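PDB 2W6K: COBE from Pseudomonas aeruginosa, which belongs to the cobalamin (vitamin B12) biosynthetic pathway and is related to the C-terminal part of CbiG, its exact role there being left open. Local coordinates for residues Gln62-Thr65 with Pro70-Phe73; Ala77-Tyr82 with Thr97-Val102; Ala105-Leu110 with Ala119-Ala124. All coordinates share one frame; numbering follows the deposited sequence.

Interaction 1: residues Gln62-Thr65 with Pro70-Phe73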
loop_
_atom_site.group_PDB
_atom_site.type_symbol
_atom_site.label_atom_id
_atom_site.label_comp_id
_atom_site.label_asym_id
_atom_site.label_seq_id
_atom_site.Cartn_x
_atom_site.Cartn_y
_atom_site.Cartn_z
ATOM N N GLN A 62 -4.839 1.830 -14.306
ATOM C CA GLN A 62 -6.235 1.472 -14.631
ATOM C C GLN A 62 -6.996 1.179 -13.361
ATOM O O GLN A 62 -8.184 1.566 -13.228
ATOM C CB GLN A 62 -6.299 0.266 -15.568
ATOM C CG GLN A 62 -5.832 0.576 -17.032
ATOM C CD GLN A 62 -5.788 -0.670 -17.892
ATOM O OE1 GLN A 62 -6.533 -1.626 -17.654
ATOM N NE2 GLN A 62 -4.894 -0.685 -18.879
ATOM N N LEU A 63 -6.343 0.500 -12.416
ATOM C CA LEU A 63 -6.980 0.221 -11.107
ATOM C C LEU A 63 -7.333 1.513 -10.397
ATOM O O LEU A 63 -8.430 1.648 -9.832
ATOM C CB LEU A 63 -6.066 -0.638 -10.207
ATOM C CG LEU A 63 -6.708 -1.043 -8.875
ATOM C CD1 LEU A 63 -8.032 -1.792 -9.088
ATOM C CD2 LEU A 63 -5.723 -1.918 -8.125
ATOM N N ALA A 64 -6.424 2.486 -10.441
ATOM C CA ALA A 64 -6.702 3.772 -9.785
ATOM C C ALA A 64 -7.946 4.405 -10.437
ATOM O O ALA A 64 -8.801 4.926 -9.760
ATOM C CB ALA A 64 -5.519 4.708 -9.874
ATOM N N THR A 65 -8.049 4.304 -11.752
ATOM C CA THR A 65 -9.167 4.911 -12.460
ATOM C C THR A 65 -10.472 4.224 -12.093
ATOM O O THR A 65 -11.481 4.906 -11.826
ATOM C CB THR A 65 -8.923 4.900 -13.971
ATOM O OG1 THR A 65 -7.931 5.895 -14.261
ATOM C CG2 THR A 65 -10.219 5.257 -14.744
ATOM N N PRO A 70 -6.475 7.846 -6.001
ATOM C CA PRO A 70 -5.156 7.997 -6.544
ATOM C C PRO A 70 -4.208 6.829 -6.298
ATOM O O PRO A 70 -4.358 6.112 -5.304
ATOM C CB PRO A 70 -4.611 9.211 -5.774
ATOM C CG PRO A 70 -5.259 9.147 -4.509
ATOM C CD PRO A 70 -6.652 8.690 -4.808
ATOM N N VAL A 71 -3.223 6.695 -7.196
ATOM C CA VAL A 71 -2.054 5.828 -6.987
ATOM C C VAL A 71 -0.799 6.697 -6.973
ATOM O O VAL A 71 -0.619 7.574 -7.847
ATOM C CB VAL A 71 -1.946 4.660 -8.028
ATOM C CG1 VAL A 71 -1.892 5.203 -9.468
ATOM C CG2 VAL A 71 -0.731 3.760 -7.733
ATOM N N HIS A 72 0.011 6.483 -5.936
ATOM C CA HIS A 72 1.240 7.223 -5.687
ATOM C C HIS A 72 2.382 6.275 -5.858
ATOM O O HIS A 72 2.347 5.159 -5.335
ATOM C CB HIS A 72 1.254 7.761 -4.259
ATOM C CG HIS A 72 0.175 8.757 -3.979
ATOM N ND1 HIS A 72 0.393 10.120 -3.993
ATOM C CD2 HIS A 72 -1.133 8.588 -3.682
ATOM C CE1 HIS A 72 -0.736 10.745 -3.700
ATOM N NE2 HIS A 72 -1.676 9.837 -3.507
ATOM N N PHE A 73 3.405 6.728 -6.571
ATOM C CA PHE A 73 4.620 5.956 -6.755
ATOM C C PHE A 73 5.738 6.625 -5.989
ATOM O O PHE A 73 6.061 7.811 -6.233
ATOM C CB PHE A 73 4.928 5.846 -8.238
ATOM C CG PHE A 73 3.863 5.123 -9.012
ATOM C CD1 PHE A 73 3.866 3.730 -9.094
ATOM C CD2 PHE A 73 2.850 5.845 -9.644
ATOM C CE1 PHE A 73 2.879 3.058 -9.800
ATOM C CE2 PHE A 73 1.852 5.184 -10.361
ATOM C CZ PHE A 73 1.860 3.795 -10.442
#
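The methyl group of Ala64 and the isopropyl group of Val71 make the heart of this small contact, in which helix 58-67 leans on edge strand 71-74. Ala64 CB lies 3.7 Å from Val71 CG1 and 4.0 Å from Val71 CB, so the methyl meets one branch of the valine and the branch-point carbon itself. The rotation of Val71 decides which branch is used: with chi1 at 58°, CG1 stands between the backbone N and the carbonyl carbon and is turned to the helix. CG1 also lies 3.8 Å from Phe73 CE2, the aromatic ring sitting two residues along the same side of the strand. Ala64 and Val71 thus meet closely, whereas the fit slackens toward Pro70. There the CA atoms of Ala64 and Pro70 are 5.5 Å apart, but the proline CB points away from the helix and its backbone C comes no nearer to Ala64 CB than 4.4 Å. Gln62 and Thr65 occupy the solvent side of the helix, while Leu63 is buried against Leu48 and against Leu27 and Arg28 of helix 24-37. The contact closes the beta-alpha-beta unit formed by strand 47-51, helix 58-67 and strand 71-74; backbone hydrogen bonds of Pro70, which has only its carbonyl to offer, and of His72 with strand 47-51 fix the returning strand in the parallel part of the sheet. No hydrogen bond passes between the two segments, and only 91 Å² is buried, which implies that the direct contact is a small apolar one, without directional bonds.

Interaction 2: residues Ala77-Tyr82 with Thr97-Val102. With SO4 (sulfate ion), chain B.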
loop_
_atom_site.group_PDB
_atom_site.type_symbol
_atom_site.label_atom_id
_atom_site.label_comp_id
_atom_site.label_asym_id
_atom_site.label_seq_id
_atom_site.Cartn_x
_atom_site.Cartn_y
_atom_site.Cartn_z
ATOM N N ALA A 77 14.308 5.121 -2.297
ATOM C CA ALA A 77 15.002 5.563 -1.080
ATOM C C ALA A 77 14.018 5.849 0.053
ATOM O O ALA A 77 14.333 5.620 1.224
ATOM C CB ALA A 77 15.883 6.783 -1.377
ATOM N N VAL A 78 12.817 6.314 -0.296
ATOM C CA VAL A 78 11.778 6.521 0.701
ATOM C C VAL A 78 11.324 5.195 1.320
ATOM O O VAL A 78 11.198 5.089 2.537
ATOM C CB VAL A 78 10.535 7.271 0.136
ATOM C CG1 VAL A 78 9.418 7.266 1.153
ATOM C CG2 VAL A 78 10.904 8.723 -0.268
ATOM N N LEU A 79 11.060 4.205 0.474
ATOM C CA LEU A 79 10.625 2.869 0.927
ATOM C C LEU A 79 11.652 2.234 1.852
ATOM O O LEU A 79 11.299 1.577 2.827
ATOM C CB LEU A 79 10.347 1.954 -0.275
ATOM C CG LEU A 79 9.228 2.451 -1.227
ATOM C CD1 LEU A 79 8.650 1.286 -2.033
ATOM C CD2 LEU A 79 8.089 3.223 -0.518
ATOM N N HIS A 80 12.931 2.466 1.563
ATOM C CA HIS A 80 14.018 1.929 2.386
ATOM C C HIS A 80 13.938 2.332 3.864
ATOM O O HIS A 80 14.332 1.546 4.747
ATOM C CB HIS A 80 15.368 2.335 1.810
ATOM C CG HIS A 80 16.518 1.910 2.661
ATOM N ND1 HIS A 80 16.928 0.601 2.744
ATOM C CD2 HIS A 80 17.324 2.612 3.491
ATOM C CE1 HIS A 80 17.943 0.510 3.585
ATOM N NE2 HIS A 80 18.203 1.716 4.054
ATOM N N ASP A 81 13.445 3.544 4.135
ATOM C CA ASP A 81 13.239 4.018 5.505
ATOM C C ASP A 81 12.405 3.052 6.368
ATOM O O ASP A 81 12.474 3.108 7.597
ATOM C CB ASP A 81 12.565 5.388 5.510
ATOM C CG ASP A 81 13.516 6.536 5.154
ATOM O OD1 ASP A 81 14.754 6.350 5.179
ATOM O OD2 ASP A 81 13.001 7.644 4.882
ATOM N N TYR A 82 11.635 2.172 5.721
ATOM C CA TYR A 82 10.659 1.303 6.410
ATOM C C TYR A 82 11.113 -0.160 6.531
ATOM O O TYR A 82 10.415 -0.997 7.110
ATOM C CB TYR A 82 9.278 1.421 5.723
ATOM C CG TYR A 82 8.690 2.809 5.876
ATOM C CD1 TYR A 82 7.892 3.123 6.981
ATOM C CD2 TYR A 82 8.983 3.823 4.960
ATOM C CE1 TYR A 82 7.379 4.387 7.157
ATOM C CE2 TYR A 82 8.485 5.107 5.136
ATOM C CZ TYR A 82 7.671 5.375 6.231
ATOM O OH TYR A 82 7.140 6.629 6.439
ATOM N N THR A 97 14.766 -3.868 -6.457
ATOM C CA THR A 97 14.418 -2.522 -6.014
ATOM C C THR A 97 15.277 -1.981 -4.868
ATOM O O THR A 97 15.355 -0.757 -4.683
ATOM C CB THR A 97 12.937 -2.467 -5.573
ATOM O OG1 THR A 97 12.796 -3.150 -4.324
ATOM C CG2 THR A 97 12.035 -3.125 -6.604
ATOM N N GLY A 98 15.901 -2.876 -4.100
ATOM C CA GLY A 98 16.621 -2.503 -2.876
ATOM C C GLY A 98 15.737 -2.516 -1.638
ATOM O O GLY A 98 16.218 -2.345 -0.505
ATOM N N CYS A 99 14.438 -2.729 -1.861
ATOM C CA CYS A 99 13.422 -2.708 -0.800
ATOM C C CYS A 99 12.924 -4.134 -0.615
ATOM O O CYS A 99 12.653 -4.817 -1.609
ATOM C CB CYS A 99 12.265 -1.791 -1.228
ATOM S SG CYS A 99 10.666 -2.027 -0.389
ATOM N N SER A 100 12.784 -4.582 0.637
ATOM C CA SER A 100 12.424 -5.996 0.914
ATOM C C SER A 100 10.955 -6.349 0.665
ATOM O O SER A 100 10.597 -7.514 0.563
ATOM C CB SER A 100 12.797 -6.384 2.353
ATOM O OG SER A 100 14.218 -6.347 2.495
ATOM N N SER A 101 10.091 -5.348 0.649
ATOM C CA SER A 101 8.680 -5.593 0.295
ATOM C C SER A 101 8.095 -4.323 -0.203
ATOM O O SER A 101 7.899 -3.401 0.590
ATOM C CB SER A 101 7.837 -6.114 1.466
ATOM O OG SER A 101 6.472 -6.176 1.044
ATOM N N VAL A 102 7.824 -4.253 -1.505
ATOM C CA VAL A 102 7.247 -3.053 -2.095
ATOM C C VAL A 102 5.872 -2.807 -1.504
ATOM O O VAL A 102 5.545 -1.670 -1.173
ATOM C CB VAL A 102 7.193 -3.126 -3.645
ATOM C CG1 VAL A 102 6.299 -2.038 -4.226
ATOM C CG2 VAL A 102 8.605 -3.055 -4.197
HETATM S S SO4 B . 6.411 -7.264 -2.654
HETATM O O1 SO4 B . 6.219 -8.500 -3.481
HETATM O O2 SO4 B . 7.645 -6.604 -3.055
HETATM O O3 SO4 B . 6.506 -7.676 -1.269
HETATM O O4 SO4 B . 5.288 -6.399 -2.871
#
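The only close side-chain meeting between these two segments, which share no hydrogen bond, is that of a thiol with a methylene: Cys99 SG lies 4.0 Å from Leu79 CB. The thiol gets there because it is turned anti to its own backbone N (chi1 160°), an orientation in which it also packs on Ala105 of helix 102-115. Leu79 carries on past the sulfur; its CD1 approaches Val102 O at 4.4 Å, and the side chain also touches Ile51 of strand 47-51. At the outer margin the contact thins out: His80 ND1 and Gly98 O are 4.4 Å apart, and the carbonyl stands obliquely to the imidazole. Segment 97-102 is the connection from helix 91-97 to helix 102-115, and short motifs shape both of its ends. Gly98 leaves the first helix with positive phi, backbone angles at which a CB would press on the preceding carbonyl O. Thr97 OG1 accepts a 3.0 Å hydrogen bond from Cys99 N, forming an ST turn that ties the backbone of Cys99 to the end of helix 91-97. At the other end Ser101 is the N-cap of helix 102-115, its OG accepting from Glu104 N. That hydroxyl also donates to sulfate O3 at 2.8 Å, and Val102 N reaches sulfate O2 at 2.8 Å with an N-H...O angle of 156°. Ala103 N and Lys125 NZ add further bonds to the ion, which probably came from the crystallisation liquor. The first N-H groups of the helix, together with the lysine charge, would be expected to suit an anion here.

Interaction 3: residues Ala105-Leu110 with Ala119-Ala124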
loop_
_atom_site.group_PDB
_atom_site.type_symbol
_atom_site.label_atom_id
_atom_site.label_comp_id
_atom_site.label_asym_id
_atom_site.label_seq_id
_atom_site.Cartn_x
_atom_site.Cartn_y
_atom_site.Cartn_z
ATOM N N ALA A 105 6.198 -1.742 2.367
ATOM C CA ALA A 105 6.894 -0.445 2.512
ATOM C C ALA A 105 6.120 0.689 1.900
ATOM O O ALA A 105 6.065 1.756 2.498
ATOM C CB ALA A 105 8.307 -0.499 1.934
ATOM N N ALA A 106 5.488 0.462 0.740
ATOM C CA ALA A 106 4.756 1.558 0.061
ATOM C C ALA A 106 3.494 1.931 0.852
ATOM O O ALA A 106 3.144 3.118 0.976
ATOM C CB ALA A 106 4.425 1.217 -1.386
ATOM N N ALA A 107 2.850 0.923 1.424
ATOM C CA ALA A 107 1.665 1.156 2.248
ATOM C C ALA A 107 2.006 2.039 3.458
ATOM O O ALA A 107 1.343 3.057 3.690
ATOM C CB ALA A 107 1.014 -0.178 2.673
ATOM N N LEU A 108 3.041 1.658 4.211
ATOM C CA LEU A 108 3.453 2.410 5.374
ATOM C C LEU A 108 3.867 3.829 4.974
ATOM O O LEU A 108 3.431 4.805 5.604
ATOM C CB LEU A 108 4.610 1.693 6.061
ATOM C CG LEU A 108 4.227 0.451 6.862
ATOM C CD1 LEU A 108 5.503 -0.277 7.252
ATOM C CD2 LEU A 108 3.404 0.872 8.095
ATOM N N ALA A 109 4.721 3.932 3.954
ATOM C CA ALA A 109 5.280 5.225 3.499
ATOM C C ALA A 109 4.217 6.226 3.119
ATOM O O ALA A 109 4.238 7.368 3.603
ATOM C CB ALA A 109 6.286 5.022 2.357
ATOM N N LEU A 110 3.258 5.805 2.295
ATOM C CA LEU A 110 2.211 6.702 1.862
ATOM C C LEU A 110 1.292 7.068 3.030
ATOM O O LEU A 110 0.883 8.227 3.153
ATOM C CB LEU A 110 1.407 6.111 0.695
ATOM C CG LEU A 110 0.373 7.061 0.095
ATOM C CD1 LEU A 110 1.078 8.338 -0.469
ATOM C CD2 LEU A 110 -0.438 6.391 -0.985
ATOM N N ALA A 119 2.109 5.075 11.027
ATOM C CA ALA A 119 1.170 4.106 10.493
ATOM C C ALA A 119 1.602 2.676 10.880
ATOM O O ALA A 119 2.764 2.445 11.257
ATOM C CB ALA A 119 1.048 4.258 8.976
ATOM N N ASP A 120 0.652 1.749 10.816
ATOM C CA ASP A 120 0.903 0.341 11.125
ATOM C C ASP A 120 0.317 -0.510 10.008
ATOM O O ASP A 120 -0.753 -0.205 9.457
ATOM C CB ASP A 120 0.251 -0.032 12.472
ATOM C CG ASP A 120 1.149 0.239 13.677
ATOM O OD1 ASP A 120 2.300 0.712 13.528
ATOM O OD2 ASP A 120 0.692 -0.052 14.802
ATOM N N LEU A 121 0.991 -1.603 9.680
ATOM C CA LEU A 121 0.380 -2.555 8.784
ATOM C C LEU A 121 -0.721 -3.303 9.503
ATOM O O LEU A 121 -0.580 -3.628 10.678
ATOM C CB LEU A 121 1.430 -3.548 8.320
ATOM C CG LEU A 121 2.502 -2.952 7.399
ATOM C CD1 LEU A 121 3.759 -3.818 7.378
ATOM C CD2 LEU A 121 1.916 -2.809 6.004
ATOM N N LEU A 122 -1.802 -3.586 8.789
ATOM C CA LEU A 122 -2.928 -4.378 9.347
ATOM C C LEU A 122 -2.534 -5.827 9.538
ATOM O O LEU A 122 -3.078 -6.549 10.403
ATOM C CB LEU A 122 -4.129 -4.267 8.410
ATOM C CG LEU A 122 -4.960 -3.002 8.621
ATOM C CD1 LEU A 122 -4.228 -1.766 8.196
ATOM C CD2 LEU A 122 -6.228 -3.200 7.823
ATOM N N GLY A 123 -1.558 -6.265 8.746
ATOM C CA GLY A 123 -1.104 -7.642 8.776
ATOM C C GLY A 123 -0.046 -7.831 7.731
ATOM O O GLY A 123 0.219 -6.921 6.938
ATOM N N ALA A 124 0.551 -9.018 7.694
ATOM C CA ALA A 124 1.439 -9.379 6.612
ATOM C C ALA A 124 0.747 -9.267 5.241
ATOM O O ALA A 124 -0.462 -9.488 5.114
ATOM C CB ALA A 124 1.933 -10.810 6.823
#
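Helix 105-110 and strand 119-121 run nearly antiparallel, at 158° between their directions, with their axes 7.9 Å apart at closest approach. Leu108 does most of the touching. With CG anti to the carbonyl carbon (chi1 -75°) it reaches over to the strand, where its CD2 settles 3.6 Å from Ala119 O and 3.8 Å from Leu121 N, lying against the backbone as well as the side chains. Its CG meets Leu121 CG at 3.9 Å, and CD1 lies equally far from Leu121 CD1, the two leucines crossing at about a right angle. Strand 119-127 is an outermost strand of the mixed sheet, antiparallel to 131-138, and it follows helix 102-115 directly in the chain, so this contact is an alpha-beta packing between consecutive elements that fold back on each other. Ala107, one residue earlier in the helix, adds CB to Leu121 CD2 at 4.3 Å and also rests on Ala136 of strand 131-138. Near the turn, Ala119 N is hydrogen-bonded to Glu112 OE2, a residue of the same helix, while Ala109 faces away from the strand toward Val78, Leu79 and Tyr82.

How the interactions relate
Helix 102-115 ties the three contacts together. Interaction 2 ends where that helix begins, and interaction 3 uses its middle; their centres lie about 12 Å apart. Between them Tyr82 CE2 packs on Ala109 CB at 3.5 Å, and Cys99 SG on Ala105 CB at 3.6 Å. Interaction 1 is more distant, about 17 Å from interaction 3 and 19 Å from interaction 2, centre to centre. It reaches interaction 3 through His72 CD2, 3.5 Å from Leu110 CD2; with interaction 2 it has no touch, only adjoining sequence. Interactions 1 and 3 address the two outermost strands of one sheet; the sulfate joins Ser101 and Val102 of interaction 2 to Lys125, directly after segment 119-124.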